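Local coordinates for peptidoglycan-recognition protein-SD (Drosophila melanogaster, PDB 2RKQ) that recognises peptidoglycan of Gram-positive bacteria as a secreted innate immune sensor and activates the Toll pathway in the fly, at residues V5-E9 and W10-P14; R50-Q53 and N54-S58; L139-R142 and Q143-T147. All coordinates share one frame; numbering follows the deposited sequence.

Contact 1 (V5-E9 and W10-P14); sequences VTRAE and WNAKP
The backbone of Arg7 lies over one face of the Trp10 indole. Its CA stands 3.9 Å from the centroid of the five-membered ring of Trp10, a CH-pi contact. Ala12 CB and Arg7 O also lie above a face, offset toward the rim. At the edge, in the ring plane, sits the carbonyl oxygen of Val5. Val5 CG1 touches Trp10 CD1 at 4.1 Å. The indole is placed by a chi1 of 59°, which sets CG of Trp10 between its backbone N and carbonyl carbon and turns the ring back over the preceding turn.

The Arg7 side chain bends at chi3 (71°), and NH2 donates to Lys13 O at 2.9 Å, close to the guanidinium plane. NE holds a water that also gives a weak bond to Lys13 O.

The short helix-like turn after edge strand 4-5 closes in a Schellman motif, with Asn11 as its left-handed residue. Ala12 N bonds to Arg7 O at 3.0 Å, nearly straight (173°), around the Asn11 N to Ala8 O bond. At the start of the turn, Glu9 OE2 takes bonds from Thr6 N at 3.0 Å and Thr6 OG1 at 2.8 Å. With the weak return bond from Glu9 N to Thr6 OG1, the pattern resembles a capping box. Farther out, Asp64 forms a salt bridge with Arg7 NH2, and Glu79 O accepts from Trp10 NE1.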
loop_
_atom_site.group_PDB
_atom_site.type_symbol
_atom_site.label_atom_id
_atom_site.label_comp_id
_atom_site.label_asym_id
_atom_site.label_seq_id
_atom_site.Cartn_x
_atom_site.Cartn_y
_atom_site.Cartn_z
ATOM N N VAL A 5 3.478 7.315 9.909
ATOM C CA VAL A 5 3.495 6.577 11.167
ATOM C C VAL A 5 4.478 5.434 10.986
ATOM O O VAL A 5 4.183 4.439 10.310
ATOM C CB VAL A 5 2.117 6.032 11.521
ATOM C CG1 VAL A 5 2.171 5.272 12.858
ATOM C CG2 VAL A 5 1.072 7.158 11.575
ATOM N N THR A 6 5.655 5.585 11.570
ATOM C CA THR A 6 6.708 4.608 11.385
ATOM C C THR A 6 6.348 3.299 12.054
ATOM O O THR A 6 5.446 3.231 12.894
ATOM C CB THR A 6 8.028 5.088 11.962
ATOM O OG1 THR A 6 7.885 5.270 13.373
ATOM C CG2 THR A 6 8.475 6.390 11.291
ATOM N N ARG A 7 7.063 2.255 11.658
ATOM C CA ARG A 7 6.832 0.935 12.214
ATOM C C ARG A 7 6.823 0.974 13.734
ATOM O O ARG A 7 5.956 0.385 14.365
ATOM C CB ARG A 7 7.898 -0.040 11.716
ATOM C CG ARG A 7 7.876 -0.290 10.200
ATOM C CD ARG A 7 8.960 -1.280 9.818
ATOM N NE ARG A 7 8.637 -2.635 10.283
ATOM C CZ ARG A 7 8.060 -3.569 9.519
ATOM N NH1 ARG A 7 7.707 -3.306 8.267
ATOM N NH2 ARG A 7 7.829 -4.783 10.013
ATOM N N ALA A 8 7.788 1.675 14.336
ATOM C CA ALA A 8 7.832 1.740 15.801
ATOM C C ALA A 8 6.577 2.397 16.379
ATOM O O ALA A 8 6.065 1.990 17.433
ATOM C CB ALA A 8 9.082 2.477 16.273
ATOM N N GLU A 9 6.085 3.417 15.679
ATOM C CA GLU A 9 4.908 4.173 16.130
ATOM C C GLU A 9 3.610 3.380 16.088
ATOM O O GLU A 9 2.676 3.700 16.817
ATOM C CB GLU A 9 4.767 5.471 15.338
ATOM C CG GLU A 9 5.805 6.527 15.695
ATOM C CD GLU A 9 5.742 7.693 14.731
ATOM O OE1 GLU A 9 5.035 8.674 15.038
ATOM O OE2 GLU A 9 6.370 7.612 13.663
ATOM N N TRP A 10 3.544 2.336 15.255
ATOM C CA TRP A 10 2.424 1.423 15.342
ATOM C C TRP A 10 2.748 0.093 16.012
ATOM O O TRP A 10 1.946 -0.839 15.986
ATOM C CB TRP A 10 1.705 1.242 13.996
ATOM C CG TRP A 10 2.488 0.712 12.805
ATOM C CD1 TRP A 10 3.130 1.451 11.855
ATOM C CD2 TRP A 10 2.546 -0.651 12.362
ATOM N NE1 TRP A 10 3.643 0.626 10.870
ATOM C CE2 TRP A 10 3.303 -0.670 11.164
ATOM C CE3 TRP A 10 2.054 -1.869 12.874
ATOM C CZ2 TRP A 10 3.575 -1.839 10.465
ATOM C CZ3 TRP A 10 2.319 -3.036 12.170
ATOM C CH2 TRP A 10 3.071 -3.015 10.972
ATOM N N ASN A 11 3.916 0.036 16.639
ATOM C CA ASN A 11 4.357 -1.132 17.398
ATOM C C ASN A 11 4.377 -2.383 16.534
ATOM O O ASN A 11 3.922 -3.458 16.942
ATOM C CB ASN A 11 3.501 -1.325 18.660
ATOM C CG ASN A 11 4.108 -2.314 19.622
ATOM O OD1 ASN A 11 5.341 -2.409 19.746
ATOM N ND2 ASN A 11 3.256 -3.078 20.294
ATOM N N ALA A 12 4.913 -2.228 15.330
ATOM C CA ALA A 12 5.103 -3.346 14.421
ATOM C C ALA A 12 5.996 -4.410 15.019
ATOM O O ALA A 12 6.887 -4.097 15.807
ATOM C CB ALA A 12 5.739 -2.832 13.129
ATOM N N LYS A 13 5.783 -5.652 14.613
ATOM C CA LYS A 13 6.802 -6.678 14.783
ATOM C C LYS A 13 7.827 -6.519 13.668
ATOM O O LYS A 13 7.516 -6.016 12.588
ATOM C CB LYS A 13 6.173 -8.065 14.763
ATOM C CG LYS A 13 5.176 -8.225 15.911
ATOM C CD LYS A 13 4.813 -9.652 16.218
ATOM C CE LYS A 13 3.958 -9.694 17.503
ATOM N NZ LYS A 13 4.742 -9.454 18.775
ATOM N N PRO A 14 9.074 -6.929 13.919
ATOM C CA PRO A 14 10.026 -6.942 12.810
ATOM C C PRO A 14 9.706 -8.083 11.866
ATOM O O PRO A 14 8.979 -9.004 12.242
ATOM C CB PRO A 14 11.360 -7.221 13.511
ATOM C CG PRO A 14 10.954 -8.030 14.692
ATOM C CD PRO A 14 9.675 -7.412 15.176
HETATM O O HOH W 1 9.553 -3.388 12.882
#

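Contact 2 (R50-Q53 and N54-S58); sequences RNLQ and NFQMS. Unlike the reference sequence in segment 50-53: Arg50 (reference Gln).
Residues 50-58 form the last turns of helix 42-58, with regular i to i+4 bonds such as Met57 N to Gln53 O at 2.9 Å. Gln53 and Met57 lie side by side and point the same way. Met57 SD rests 3.4 Å from Gln53 CG and is 3.7 Å from Gln53 NE2. Gln53 can run alongside because its CG is anti to the backbone N (chi1 -178°) and the chain beyond is extended. This side of the helix faces the loop that carries Trp10 and Lys13. The buried amide of Gln53 gives NE2 to Lys13 O and to Asp64 OD2. One turn earlier, Arg50, a departure from the reference sequence, donates through NH1 to Ser46 OG and to Trp10 O.

On another side of the helix, Leu52 crosses Gln56 at a slant. Its CD1 touches Gln56 CG at 3.9 Å, so the methyl meets the aliphatic part of the glutamine. Asn54 folds back on the preceding turn. There Arg50 O stands over the amide carbon of Asn54, 3.0 Å from CG and about equally far from OD1 and ND2.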
loop_
_atom_site.group_PDB
_atom_site.type_symbol
_atom_site.label_atom_id
_atom_site.label_comp_id
_atom_site.label_asym_id
_atom_site.label_seq_id
_atom_site.Cartn_x
_atom_site.Cartn_y
_atom_site.Cartn_z
ATOM N N ARG A 50 -1.527 -3.754 13.153
ATOM C CA ARG A 50 -0.944 -4.919 13.809
ATOM C C ARG A 50 -1.684 -6.195 13.449
ATOM O O ARG A 50 -1.056 -7.238 13.224
ATOM C CB ARG A 50 -0.890 -4.722 15.317
ATOM C CG ARG A 50 0.126 -3.663 15.720
ATOM C CD ARG A 50 0.234 -3.543 17.211
ATOM N NE ARG A 50 -0.986 -3.021 17.812
ATOM C CZ ARG A 50 -1.307 -1.732 17.874
ATOM N NH1 ARG A 50 -0.510 -0.815 17.361
ATOM N NH2 ARG A 50 -2.438 -1.363 18.446
ATOM N N ASN A 51 -3.007 -6.129 13.357
ATOM C CA ASN A 51 -3.780 -7.316 13.026
ATOM C C ASN A 51 -3.483 -7.793 11.616
ATOM O O ASN A 51 -3.365 -8.993 11.378
ATOM C CB ASN A 51 -5.276 -7.080 13.226
ATOM C CG ASN A 51 -5.640 -6.898 14.682
ATOM O OD1 ASN A 51 -4.840 -7.167 15.571
ATOM N ND2 ASN A 51 -6.859 -6.425 14.931
ATOM N N LEU A 52 -3.337 -6.861 10.683
ATOM C CA LEU A 52 -2.984 -7.228 9.322
ATOM C C LEU A 52 -1.586 -7.819 9.260
ATOM O O LEU A 52 -1.377 -8.849 8.618
ATOM C CB LEU A 52 -3.086 -6.045 8.364
ATOM C CG LEU A 52 -2.846 -6.434 6.905
ATOM C CD1 LEU A 52 -3.842 -7.495 6.403
ATOM C CD2 LEU A 52 -2.889 -5.194 6.037
ATOM N N GLN A 53 -0.621 -7.168 9.896
ATOM C CA GLN A 53 0.712 -7.737 9.910
ATOM C C GLN A 53 0.681 -9.136 10.473
ATOM O O GLN A 53 1.277 -10.032 9.891
ATOM C CB GLN A 53 1.663 -6.877 10.729
ATOM C CG GLN A 53 3.066 -7.438 10.707
ATOM C CD GLN A 53 4.050 -6.678 11.553
ATOM O OE1 GLN A 53 3.736 -6.239 12.666
ATOM N NE2 GLN A 53 5.267 -6.532 11.038
ATOM N N ASN A 54 0.015 -9.308 11.612
ATOM C CA ASN A 54 -0.013 -10.613 12.276
ATOM C C ASN A 54 -0.710 -11.660 11.411
ATOM O O ASN A 54 -0.256 -12.808 11.343
ATOM C CB ASN A 54 -0.726 -10.543 13.629
ATOM C CG ASN A 54 0.001 -9.698 14.677
ATOM O OD1 ASN A 54 -0.604 -9.342 15.699
ATOM N ND2 ASN A 54 1.265 -9.371 14.451
ATOM N N PHE A 55 -1.805 -11.286 10.757
ATOM C CA PHE A 55 -2.500 -12.212 9.866
ATOM C C PHE A 55 -1.612 -12.618 8.697
ATOM O O PHE A 55 -1.481 -13.800 8.376
ATOM C CB PHE A 55 -3.792 -11.603 9.320
ATOM C CG PHE A 55 -4.512 -12.491 8.338
ATOM C CD1 PHE A 55 -4.345 -12.316 6.963
ATOM C CD2 PHE A 55 -5.351 -13.509 8.793
ATOM C CE1 PHE A 55 -5.002 -13.143 6.050
ATOM C CE2 PHE A 55 -6.016 -14.341 7.882
ATOM C CZ PHE A 55 -5.837 -14.151 6.510
ATOM N N GLN A 56 -1.006 -11.639 8.039
ATOM C CA GLN A 56 -0.181 -11.949 6.877
ATOM C C GLN A 56 1.054 -12.766 7.244
ATOM O O GLN A 56 1.461 -13.668 6.501
ATOM C CB GLN A 56 0.220 -10.666 6.157
ATOM C CG GLN A 56 -0.991 -9.964 5.569
ATOM C CD GLN A 56 -0.617 -8.971 4.507
ATOM O OE1 GLN A 56 -1.132 -9.021 3.378
ATOM N NE2 GLN A 56 0.308 -8.108 4.825
ATOM N N MET A 57 1.660 -12.458 8.380
ATOM C CA MET A 57 2.837 -13.194 8.791
ATOM C C MET A 57 2.462 -14.575 9.308
ATOM O O MET A 57 3.128 -15.566 8.982
ATOM C CB MET A 57 3.612 -12.401 9.832
ATOM C CG MET A 57 4.258 -11.146 9.263
ATOM S SD MET A 57 5.131 -10.145 10.477
ATOM C CE MET A 57 6.486 -11.226 10.897
ATOM N N SER A 58 1.403 -14.658 10.110
ATOM C CA SER A 58 1.011 -15.943 10.696
ATOM C C SER A 58 0.201 -16.863 9.787
ATOM O O SER A 58 0.509 -18.063 9.706
ATOM C CB SER A 58 0.258 -15.720 11.999
ATOM O OG SER A 58 1.178 -15.503 13.037
#

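Contact 3 (L139-R142 and Q143-T147); sequences LGHR and QVSAT
Gln143 doubles back on the end of strand 136-140, and its OE1 accepts from Gly140 N at 2.7 Å. In return Gln143 N donates to Gly140 O at 2.8 Å. This is the tight part of the contact. Leu139 CD2 packs on the amide of Gln143, and Leu139 CD1 meets Val144 CG1 at 3.8 Å. The amide is buried but well supplied: Trp164 NE1 also donates to OE1, while Ser165 O and Glu167 O accept from NE2.

The methyl of Thr147 sits over the centre of the His141 ring, with CG2 3.9 Å from the centroid. The two side chains cross at about a right angle. Chi1 of His141 (-163°) swings its ring toward Ser145, whose CB lies 3.7 Å from His141 CD2.

The looser side is the backbone between Arg142 O and Thr147 N. A water there donates to Arg142 O at 2.8 Å and takes a weak bond from Thr147 N. Arg142 turns to Lys148 O and Glu152.

His141 probably corresponds to a zinc ligand of the family's amidases. Its ND1 bonds to Ser149 OG and its NE2 to Phe89 O. Ser149 probably stands where the amidases carry a cysteine zinc ligand, consistent with recognition without cleavage.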
loop_
_atom_site.group_PDB
_atom_site.type_symbol
_atom_site.label_atom_id
_atom_site.label_comp_id
_atom_site.label_asym_id
_atom_site.label_seq_id
_atom_site.Cartn_x
_atom_site.Cartn_y
_atom_site.Cartn_z
ATOM N N LEU A 139 -0.680 1.676 -10.961
ATOM C CA LEU A 139 -1.519 0.530 -11.305
ATOM C C LEU A 139 -2.433 0.164 -10.162
ATOM O O LEU A 139 -2.069 0.333 -9.009
ATOM C CB LEU A 139 -0.648 -0.691 -11.587
ATOM C CG LEU A 139 0.322 -0.483 -12.751
ATOM C CD1 LEU A 139 1.351 -1.605 -12.753
ATOM C CD2 LEU A 139 -0.425 -0.472 -14.061
ATOM N N GLY A 140 -3.618 -0.342 -10.467
ATOM C CA GLY A 140 -4.386 -0.982 -9.408
ATOM C C GLY A 140 -3.877 -2.384 -9.174
ATOM O O GLY A 140 -3.334 -3.020 -10.083
ATOM N N HIS A 141 -4.093 -2.884 -7.964
ATOM C CA HIS A 141 -3.707 -4.236 -7.584
ATOM C C HIS A 141 -4.254 -5.256 -8.603
ATOM O O HIS A 141 -3.551 -6.178 -9.007
ATOM C CB HIS A 141 -4.258 -4.461 -6.180
ATOM C CG HIS A 141 -3.661 -5.619 -5.446
ATOM N ND1 HIS A 141 -4.141 -6.017 -4.218
ATOM C CD2 HIS A 141 -2.644 -6.460 -5.751
ATOM C CE1 HIS A 141 -3.443 -7.057 -3.797
ATOM N NE2 HIS A 141 -2.536 -7.351 -4.712
ATOM N N ARG A 142 -5.492 -5.048 -9.047
ATOM C CA ARG A 142 -6.121 -5.955 -10.007
ATOM C C ARG A 142 -5.400 -6.024 -11.356
ATOM O O ARG A 142 -5.638 -6.950 -12.144
ATOM C CB ARG A 142 -7.571 -5.545 -10.254
ATOM C CG ARG A 142 -7.756 -4.122 -10.760
ATOM C CD ARG A 142 -9.205 -3.849 -11.118
ATOM N NE ARG A 142 -10.063 -3.944 -9.947
ATOM C CZ ARG A 142 -11.373 -3.752 -9.986
ATOM N NH1 ARG A 142 -11.957 -3.437 -11.140
ATOM N NH2 ARG A 142 -12.090 -3.865 -8.876
ATOM N N GLN A 143 -4.561 -5.037 -11.653
ATOM C CA GLN A 143 -3.822 -5.059 -12.915
ATOM C C GLN A 143 -2.565 -5.926 -12.825
ATOM O O GLN A 143 -1.971 -6.253 -13.858
ATOM C CB GLN A 143 -3.457 -3.648 -13.362
ATOM C CG GLN A 143 -4.670 -2.757 -13.539
ATOM C CD GLN A 143 -4.284 -1.364 -13.929
ATOM O OE1 GLN A 143 -4.318 -0.430 -13.103
ATOM N NE2 GLN A 143 -3.923 -1.196 -15.201
ATOM N N VAL A 144 -2.181 -6.304 -11.605
ATOM C CA VAL A 144 -0.966 -7.084 -11.394
ATOM C C VAL A 144 -1.193 -8.404 -10.657
ATOM O O VAL A 144 -0.260 -9.196 -10.500
ATOM C CB VAL A 144 0.103 -6.269 -10.642
ATOM C CG1 VAL A 144 0.440 -4.989 -11.399
ATOM C CG2 VAL A 144 -0.341 -5.948 -9.212
ATOM N N SER A 145 -2.420 -8.628 -10.198
ATOM C CA SER A 145 -2.764 -9.801 -9.414
ATOM C C SER A 145 -4.211 -10.124 -9.717
ATOM O O SER A 145 -4.989 -9.220 -10.044
ATOM C CB SER A 145 -2.608 -9.490 -7.935
ATOM O OG SER A 145 -2.839 -10.643 -7.135
ATOM N N ALA A 146 -4.573 -11.403 -9.618
ATOM C CA ALA A 146 -5.952 -11.808 -9.837
ATOM C C ALA A 146 -6.755 -11.528 -8.576
ATOM O O ALA A 146 -6.813 -12.335 -7.648
ATOM C CB ALA A 146 -6.021 -13.295 -10.225
ATOM N N THR A 147 -7.348 -10.339 -8.547
ATOM C CA THR A 147 -8.042 -9.841 -7.372
ATOM C C THR A 147 -8.972 -8.706 -7.778
ATOM O O THR A 147 -8.770 -8.086 -8.817
ATOM C CB THR A 147 -7.044 -9.333 -6.293
ATOM O OG1 THR A 147 -7.758 -8.841 -5.153
ATOM C CG2 THR A 147 -6.117 -8.216 -6.836
HETATM O O HOH W 2 -7.562 -8.977 -11.760
#

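Contacts 1 and 2 touch, with centres 13 Å apart. Two probable hydrogen bonds, each 2.8 Å, join them: Lys13 O to Gln53 NE2 and Trp10 O to Arg50 NH1. The loop 5-14 is thus tied to helix 42-58. Contact 3 lies apart, at the other edge strand of the mixed sheet. Its centre is 27 Å from that of contact 1, on the opposite side of the chain's centre, and their nearest atoms are about 17 Å apart. Contact 2 comes closer to contact 3, with nearest atoms about 8 Å apart. Contact 3 alone of the three holds a probable counterpart of a zinc ligand.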